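Side-chain contacts in scarecrow-like protein 3 (Arabidopsis thaliana, PDB 6KPB), which probably acts as a transcription factor in plant development and binds zinc finger proteins of the IDD family: residues Gln94-Ala97 and Ala98-Glu102; Gly329-Asp332 and Ser333-Ala337; Gln424-Leu428 and Ala429-Asn433. All coordinates share one frame; numbering follows the deposited sequence.

Contact 1: Gln94-Ala97 and Ala98-Glu102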
loop_
_atom_site.group_PDB
_atom_site.type_symbol
_atom_site.label_atom_id
_atom_site.label_comp_id
_atom_site.label_asym_id
_atom_site.label_seq_id
_atom_site.Cartn_x
_atom_site.Cartn_y
_atom_site.Cartn_z
ATOM N N GLN A 94 -14.190 -4.790 -18.688
ATOM C CA GLN A 94 -12.864 -4.222 -18.470
ATOM C C GLN A 94 -12.448 -4.354 -17.012
ATOM O O GLN A 94 -11.283 -4.638 -16.714
ATOM C CB GLN A 94 -12.836 -2.756 -18.897
ATOM C CG GLN A 94 -13.191 -2.526 -20.351
ATOM C CD GLN A 94 -12.998 -1.086 -20.778
ATOM O OE1 GLN A 94 -13.937 -0.289 -20.767
ATOM N NE2 GLN A 94 -11.775 -0.744 -21.167
ATOM N N ARG A 95 -13.388 -4.140 -16.090
ATOM C CA ARG A 95 -13.074 -4.270 -14.672
ATOM C C ARG A 95 -12.835 -5.730 -14.301
ATOM O O ARG A 95 -11.866 -6.049 -13.603
ATOM C CB ARG A 95 -14.201 -3.658 -13.837
ATOM C CG ARG A 95 -14.426 -2.172 -14.123
ATOM C CD ARG A 95 -15.823 -1.718 -13.721
ATOM N NE ARG A 95 -15.837 -0.980 -12.461
ATOM C CZ ARG A 95 -15.780 0.345 -12.371
ATOM N NH1 ARG A 95 -15.702 1.081 -13.469
ATOM N NH2 ARG A 95 -15.801 0.934 -11.181
ATOM N N ILE A 96 -13.700 -6.630 -14.777
ATOM C CA ILE A 96 -13.506 -8.061 -14.540
ATOM C C ILE A 96 -12.142 -8.504 -15.053
ATOM O O ILE A 96 -11.375 -9.166 -14.343
ATOM C CB ILE A 96 -14.639 -8.872 -15.195
ATOM C CG1 ILE A 96 -15.929 -8.760 -14.381
ATOM C CG2 ILE A 96 -14.229 -10.331 -15.353
ATOM C CD1 ILE A 96 -15.953 -9.649 -13.160
ATOM N N ALA A 97 -11.820 -8.138 -16.296
ATOM C CA ALA A 97 -10.541 -8.531 -16.875
ATOM C C ALA A 97 -9.366 -8.000 -16.067
ATOM O O ALA A 97 -8.335 -8.672 -15.965
ATOM C CB ALA A 97 -10.451 -8.049 -18.321
ATOM N N ALA A 98 -9.504 -6.812 -15.471
ATOM C CA ALA A 98 -8.390 -6.223 -14.731
ATOM C C ALA A 98 -8.007 -7.074 -13.526
ATOM O O ALA A 98 -6.819 -7.291 -13.263
ATOM C CB ALA A 98 -8.743 -4.803 -14.292
ATOM N N TYR A 99 -8.999 -7.570 -12.784
ATOM C CA TYR A 99 -8.697 -8.332 -11.578
ATOM C C TYR A 99 -8.291 -9.767 -11.889
ATOM O O TYR A 99 -7.457 -10.337 -11.178
ATOM C CB TYR A 99 -9.896 -8.296 -10.627
ATOM C CG TYR A 99 -10.208 -6.896 -10.164
ATOM C CD1 TYR A 99 -9.429 -6.278 -9.196
ATOM C CD2 TYR A 99 -11.265 -6.183 -10.707
ATOM C CE1 TYR A 99 -9.698 -4.988 -8.780
ATOM C CE2 TYR A 99 -11.543 -4.894 -10.299
ATOM C CZ TYR A 99 -10.757 -4.302 -9.334
ATOM O OH TYR A 99 -11.032 -3.019 -8.920
ATOM N N PHE A 100 -8.850 -10.363 -12.945
ATOM C CA PHE A 100 -8.379 -11.679 -13.364
ATOM C C PHE A 100 -7.008 -11.600 -14.020
ATOM O O PHE A 100 -6.212 -12.537 -13.898
ATOM C CB PHE A 100 -9.387 -12.329 -14.311
ATOM C CG PHE A 100 -10.598 -12.886 -13.616
ATOM C CD1 PHE A 100 -11.707 -12.090 -13.386
ATOM C CD2 PHE A 100 -10.627 -14.205 -13.194
ATOM C CE1 PHE A 100 -12.821 -12.598 -12.746
ATOM C CE2 PHE A 100 -11.738 -14.720 -12.553
ATOM C CZ PHE A 100 -12.837 -13.914 -12.329
ATOM N N THR A 101 -6.712 -10.502 -14.719
ATOM C CA THR A 101 -5.384 -10.336 -15.304
ATOM C C THR A 101 -4.324 -10.223 -14.218
ATOM O O THR A 101 -3.293 -10.904 -14.267
ATOM C CB THR A 101 -5.349 -9.107 -16.216
ATOM O OG1 THR A 101 -6.248 -9.300 -17.317
ATOM C CG2 THR A 101 -3.950 -8.874 -16.752
ATOM N N GLU A 102 -4.560 -9.360 -13.225
ATOM C CA GLU A 102 -3.623 -9.241 -12.112
ATOM C C GLU A 102 -3.467 -10.568 -11.383
ATOM O O GLU A 102 -2.358 -10.938 -10.977
ATOM C CB GLU A 102 -4.086 -8.147 -11.147
ATOM C CG GLU A 102 -3.349 -8.151 -9.814
ATOM C CD GLU A 102 -3.272 -6.780 -9.172
ATOM O OE1 GLU A 102 -3.708 -5.798 -9.807
ATOM O OE2 GLU A 102 -2.768 -6.681 -8.033
#
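Thr101 holds Ala97 O with two donors from opposite faces of the carbonyl plane: its backbone N at 2.7 Å, and its hydroxyl, Thr101 OG1, at 2.6 Å from Ala97 O. The hydroxyl comes from above the carbonyl plane, 39° out of it. With chi1 at -63°, OG1 sits beside the backbone N and can bend back one turn, so a buried threonine has its polar atom satisfied by its own helix. Phe100 N donates to Ile96 O at 3.1 Å in a nearly straight bond (170°). The same carbonyl oxygen lies at the edge of the Phe100 ring, 3.1 Å from Phe100 CD1. Alongside, the branch methyl Ile96 CG2 meets Phe100 CD1 at 3.7 Å, the two side chains pointing the same way. Leu364 and Leu368 of helix 360-381 and Leu60 of helix 49-69 also pack on this ring. With an alanine for Phe100, the Ile96 methyl would probably lose its aromatic neighbour and a gap would open between these helices. Small Ala97 lets Leu56 come close, while Thr122 of the second subunit packs on Ala98. Apolar contacts to helices 49-69 and 360-381 are what a helix inside an alpha-helical bundle makes, here in the predicted leucine repeat I.

Contact 2: Gly329-Asp332 and Ser333-Ala337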
loop_
_atom_site.group_PDB
_atom_site.type_symbol
_atom_site.label_atom_id
_atom_site.label_comp_id
_atom_site.label_asym_id
_atom_site.label_seq_id
_atom_site.Cartn_x
_atom_site.Cartn_y
_atom_site.Cartn_z
ATOM N N GLY A 329 -10.235 -32.501 5.637
ATOM C CA GLY A 329 -10.335 -33.101 6.951
ATOM C C GLY A 329 -10.362 -32.055 8.046
ATOM O O GLY A 329 -10.828 -32.320 9.158
ATOM N N ARG A 330 -9.857 -30.857 7.738
ATOM C CA ARG A 330 -9.906 -29.764 8.704
ATOM C C ARG A 330 -11.338 -29.299 8.933
ATOM O O ARG A 330 -11.710 -28.944 10.059
ATOM C CB ARG A 330 -9.031 -28.602 8.230
ATOM C CG ARG A 330 -7.617 -29.012 7.853
ATOM C CD ARG A 330 -6.768 -27.827 7.413
ATOM N NE ARG A 330 -6.488 -26.898 8.505
ATOM C CZ ARG A 330 -6.871 -25.625 8.525
ATOM N NH1 ARG A 330 -7.548 -25.115 7.505
ATOM N NH2 ARG A 330 -6.569 -24.857 9.564
ATOM N N THR A 331 -12.157 -29.295 7.878
ATOM C CA THR A 331 -13.557 -28.910 8.028
ATOM C C THR A 331 -14.318 -29.915 8.884
ATOM O O THR A 331 -15.134 -29.528 9.728
ATOM C CB THR A 331 -14.216 -28.776 6.655
ATOM O OG1 THR A 331 -13.590 -27.717 5.922
ATOM C CG2 THR A 331 -15.699 -28.474 6.801
ATOM N N ASP A 332 -14.060 -31.208 8.680
ATOM C CA ASP A 332 -14.718 -32.237 9.479
ATOM C C ASP A 332 -14.423 -32.051 10.961
ATOM O O ASP A 332 -15.331 -32.103 11.799
ATOM C CB ASP A 332 -14.271 -33.626 9.018
ATOM C CG ASP A 332 -14.506 -33.856 7.538
ATOM O OD1 ASP A 332 -15.005 -32.933 6.857
ATOM O OD2 ASP A 332 -14.188 -34.963 7.054
ATOM N N SER A 333 -13.150 -31.827 11.302
ATOM C CA SER A 333 -12.776 -31.665 12.703
ATOM C C SER A 333 -13.453 -30.447 13.319
ATOM O O SER A 333 -13.880 -30.486 14.479
ATOM C CB SER A 333 -11.256 -31.554 12.835
ATOM O OG SER A 333 -10.829 -30.208 12.702
ATOM N N PHE A 334 -13.565 -29.357 12.557
ATOM C CA PHE A 334 -14.204 -28.156 13.088
ATOM C C PHE A 334 -15.701 -28.366 13.277
ATOM O O PHE A 334 -16.260 -27.990 14.314
ATOM C CB PHE A 334 -13.933 -26.964 12.172
ATOM C CG PHE A 334 -14.352 -25.646 12.757
ATOM C CD1 PHE A 334 -13.750 -25.164 13.909
ATOM C CD2 PHE A 334 -15.353 -24.894 12.166
ATOM C CE1 PHE A 334 -14.134 -23.955 14.455
ATOM C CE2 PHE A 334 -15.740 -23.683 12.707
ATOM C CZ PHE A 334 -15.131 -23.213 13.853
ATOM N N LEU A 335 -16.366 -28.970 12.289
ATOM C CA LEU A 335 -17.795 -29.238 12.420
ATOM C C LEU A 335 -18.070 -30.221 13.551
ATOM O O LEU A 335 -19.061 -30.083 14.276
ATOM C CB LEU A 335 -18.355 -29.764 11.100
ATOM C CG LEU A 335 -18.404 -28.752 9.952
ATOM C CD1 LEU A 335 -18.845 -29.423 8.661
ATOM C CD2 LEU A 335 -19.330 -27.598 10.304
ATOM N N ASN A 336 -17.203 -31.223 13.715
ATOM C CA ASN A 336 -17.351 -32.140 14.842
ATOM C C ASN A 336 -17.080 -31.434 16.163
ATOM O O ASN A 336 -17.740 -31.715 17.170
ATOM C CB ASN A 336 -16.420 -33.341 14.672
ATOM C CG ASN A 336 -16.368 -34.214 15.912
ATOM O OD1 ASN A 336 -17.244 -35.049 16.136
ATOM N ND2 ASN A 336 -15.334 -34.024 16.726
ATOM N N ALA A 337 -16.110 -30.516 16.181
ATOM C CA ALA A 337 -15.875 -29.717 17.379
ATOM C C ALA A 337 -17.092 -28.866 17.713
ATOM O O ALA A 337 -17.472 -28.745 18.883
ATOM C CB ALA A 337 -14.637 -28.840 17.195
#
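The opening turns of helix 330-340, in the predicted PFYRE region, bring Arg330 and Ser333 together through a carbonyl that takes two donors. Arg330 O accepts Phe334 N at 3.1 Å in the regular helical bond, and Ser333 OG also lies 3.1 Å from Arg330 O. Both donors reach the oxygen from the same face of its plane. The serine hydroxyl can do this because chi1 is 88°, which places OG between the backbone N and the carbonyl carbon and turns it back toward the preceding turn. A small hydroxylated residue suits this exposed position, where the hydroxyl can bond to the helix's own carbonyl.

Just before the helix, Gly329 supplies its carbonyl to Ser333 N (162° at the hydrogen), which ties the loop residue to the first turn. Leu335 N then donates to Thr331 O at 2.9 Å, and Asn336 N to Asp332 O at 2.8 Å. Asp332 lies near the start of the helix, where a negative charge probably interacts favourably with the helix dipole.

The helix is amphipathic, and its buried side faces the rest of the GRAS domain. On that side Thr331 and Leu335, one turn apart, lie side by side: the methyl Thr331 CG2 touches Leu335 CD1 at 3.8 Å. Leu335 CG also lies 3.4 Å from Thr331 O, and the leucine goes on to Ile426 of helix 419-428. Phe334, with CG anti to the backbone N (chi1 -170°), leads its ring away from the preceding turn to stack with the ring of Phe263.

Contact 3: Gln424-Leu428 and Ala429-Asn433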
loop_
_atom_site.group_PDB
_atom_site.type_symbol
_atom_site.label_atom_id
_atom_site.label_comp_id
_atom_site.label_asym_id
_atom_site.label_seq_id
_atom_site.Cartn_x
_atom_site.Cartn_y
_atom_site.Cartn_z
ATOM N N GLN A 424 -24.253 -32.275 2.480
ATOM C CA GLN A 424 -23.676 -33.588 2.754
ATOM C C GLN A 424 -22.588 -33.494 3.815
ATOM O O GLN A 424 -22.554 -34.289 4.761
ATOM C CB GLN A 424 -23.103 -34.195 1.472
ATOM C CG GLN A 424 -24.108 -34.428 0.361
ATOM C CD GLN A 424 -23.504 -35.197 -0.798
ATOM O OE1 GLN A 424 -22.557 -35.965 -0.620
ATOM N NE2 GLN A 424 -24.041 -34.988 -1.993
ATOM N N ARG A 425 -21.692 -32.518 3.671
ATOM C CA ARG A 425 -20.579 -32.369 4.603
ATOM C C ARG A 425 -21.078 -32.099 6.017
ATOM O O ARG A 425 -20.607 -32.710 6.984
ATOM C CB ARG A 425 -19.663 -31.241 4.125
ATOM C CG ARG A 425 -18.259 -31.284 4.692
ATOM C CD ARG A 425 -17.419 -30.136 4.154
ATOM N NE ARG A 425 -17.318 -30.147 2.697
ATOM C CZ ARG A 425 -16.446 -30.883 2.015
ATOM N NH1 ARG A 425 -16.420 -30.826 0.689
ATOM N NH2 ARG A 425 -15.600 -31.679 2.657
ATOM N N ILE A 426 -22.046 -31.191 6.157
ATOM C CA ILE A 426 -22.561 -30.845 7.478
ATOM C C ILE A 426 -23.427 -31.971 8.031
ATOM O O ILE A 426 -23.372 -32.285 9.228
ATOM C CB ILE A 426 -23.324 -29.509 7.413
ATOM C CG1 ILE A 426 -22.353 -28.357 7.144
ATOM C CG2 ILE A 426 -24.105 -29.261 8.694
ATOM C CD1 ILE A 426 -23.033 -27.029 6.906
ATOM N N ASP A 427 -24.234 -32.604 7.175
ATOM C CA ASP A 427 -25.092 -33.692 7.637
ATOM C C ASP A 427 -24.270 -34.901 8.065
ATOM O O ASP A 427 -24.631 -35.596 9.023
ATOM C CB ASP A 427 -26.096 -34.071 6.546
ATOM C CG ASP A 427 -26.967 -35.249 6.934
ATOM O OD1 ASP A 427 -26.514 -36.404 6.792
ATOM O OD2 ASP A 427 -28.107 -35.018 7.390
ATOM N N LEU A 428 -23.161 -35.171 7.371
ATOM C CA LEU A 428 -22.282 -36.259 7.780
ATOM C C LEU A 428 -21.591 -35.975 9.105
ATOM O O LEU A 428 -21.188 -36.918 9.794
ATOM C CB LEU A 428 -21.232 -36.534 6.703
ATOM C CG LEU A 428 -21.655 -37.443 5.548
ATOM C CD1 LEU A 428 -20.463 -37.766 4.660
ATOM C CD2 LEU A 428 -22.292 -38.719 6.082
ATOM N N ALA A 429 -21.442 -34.706 9.477
ATOM C CA ALA A 429 -20.822 -34.346 10.745
ATOM C C ALA A 429 -21.762 -34.513 11.931
ATOM O O ALA A 429 -21.360 -34.220 13.062
ATOM C CB ALA A 429 -20.308 -32.905 10.690
ATOM N N GLY A 430 -22.990 -34.967 11.704
ATOM C CA GLY A 430 -23.937 -35.197 12.774
ATOM C C GLY A 430 -25.010 -34.145 12.934
ATOM O O GLY A 430 -25.693 -34.138 13.964
ATOM N N PHE A 431 -25.182 -33.260 11.958
ATOM C CA PHE A 431 -26.185 -32.211 12.029
ATOM C C PHE A 431 -27.397 -32.575 11.180
ATOM O O PHE A 431 -27.267 -33.204 10.126
ATOM C CB PHE A 431 -25.612 -30.870 11.565
ATOM C CG PHE A 431 -24.548 -30.318 12.472
ATOM C CD1 PHE A 431 -24.884 -29.504 13.540
ATOM C CD2 PHE A 431 -23.211 -30.608 12.252
ATOM C CE1 PHE A 431 -23.909 -28.992 14.374
ATOM C CE2 PHE A 431 -22.231 -30.099 13.084
ATOM C CZ PHE A 431 -22.581 -29.290 14.146
ATOM N N GLY A 432 -28.573 -32.180 11.653
ATOM C CA GLY A 432 -29.814 -32.336 10.908
ATOM C C GLY A 432 -30.301 -30.976 10.441
ATOM O O GLY A 432 -30.225 -29.993 11.182
ATOM N N ASN A 433 -30.806 -30.928 9.211
ATOM C CA ASN A 433 -31.246 -29.663 8.642
ATOM C C ASN A 433 -32.520 -29.177 9.317
ATOM O O ASN A 433 -33.455 -29.948 9.555
ATOM C CB ASN A 433 -31.470 -29.799 7.138
ATOM C CG ASN A 433 -32.006 -28.524 6.513
ATOM O OD1 ASN A 433 -33.110 -28.501 5.972
ATOM N ND2 ASN A 433 -31.228 -27.452 6.598
#
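Ile426 O is approached by two backbone donors, both in weak bonds: Ala429 N at 3.1 Å and Phe431 N at 3.4 Å from Ile426 O. The second of these spans five residues and, with Gly430 N donating to Asp427 O at 3.2 Å, closes the Schellman motif that ends helix 419-428. The Gly430 bond is fairly straight at its hydrogen (159°), yet the donor stands well above the plane of the Asp427 carbonyl. Gly430 has a positive phi of 103°, at which a CB would be jammed against the preceding carbonyl oxygen; a residue without a side chain therefore fits the reversal.

Past the glycine the chain enters strand 431-434 and folds an apolar residue back onto the helix. The branch methyl Ile426 CG2 meets Phe431 CB at 3.6 Å, the two side chains crossing obliquely. The ring is turned so that Ile426 O lies in its plane at the edge, 3.5 Å from Phe431 CD2. Phe431 CG is anti to its carbonyl carbon (chi1 -67°), which brings the ring to the buried side. There Trp339 meets it edge-to-face, and Trp480 of strand 472-482 touches both Phe431 and Ile426. Ala429, at the turn, is small enough to pack against helix 330-340.

Asp427 takes part through its backbone: Asp427 CA makes a C-H...O contact of 3.3 Å with Phe431 O. With CG anti to the backbone N, Asp427 OD2 forms a salt bridge with Arg483. That oxygen also lies 3.4 Å from Phe431 O, a pairing of two acceptors that the arginine's positive charge probably helps to offset. The chemistry implies a helix end closed by one sound and several weak backbone bonds, with glycine allowing the positive phi and Ile426 packing on Phe431.

From the N terminus, contact 1 comes first, in the helical part of the chain that meets the second subunit; contact 2 follows at the start of helix 330-340, and contact 3 where helix 419-428 passes into strand 431-434. Each is local, so the loops they close are single helical turns or a helix end, and they run in series without nesting or crossing. Contact 1 stands apart, its centre about 35 Å from that of contact 2 and about 37 Å from that of contact 3. Contacts 2 and 3, with centres about 11 Å apart, touch directly: Leu335 O lies 3.4 Å from Phe431 CE2, and Thr331 packs on Arg425, joining two helices beside the mixed sheet.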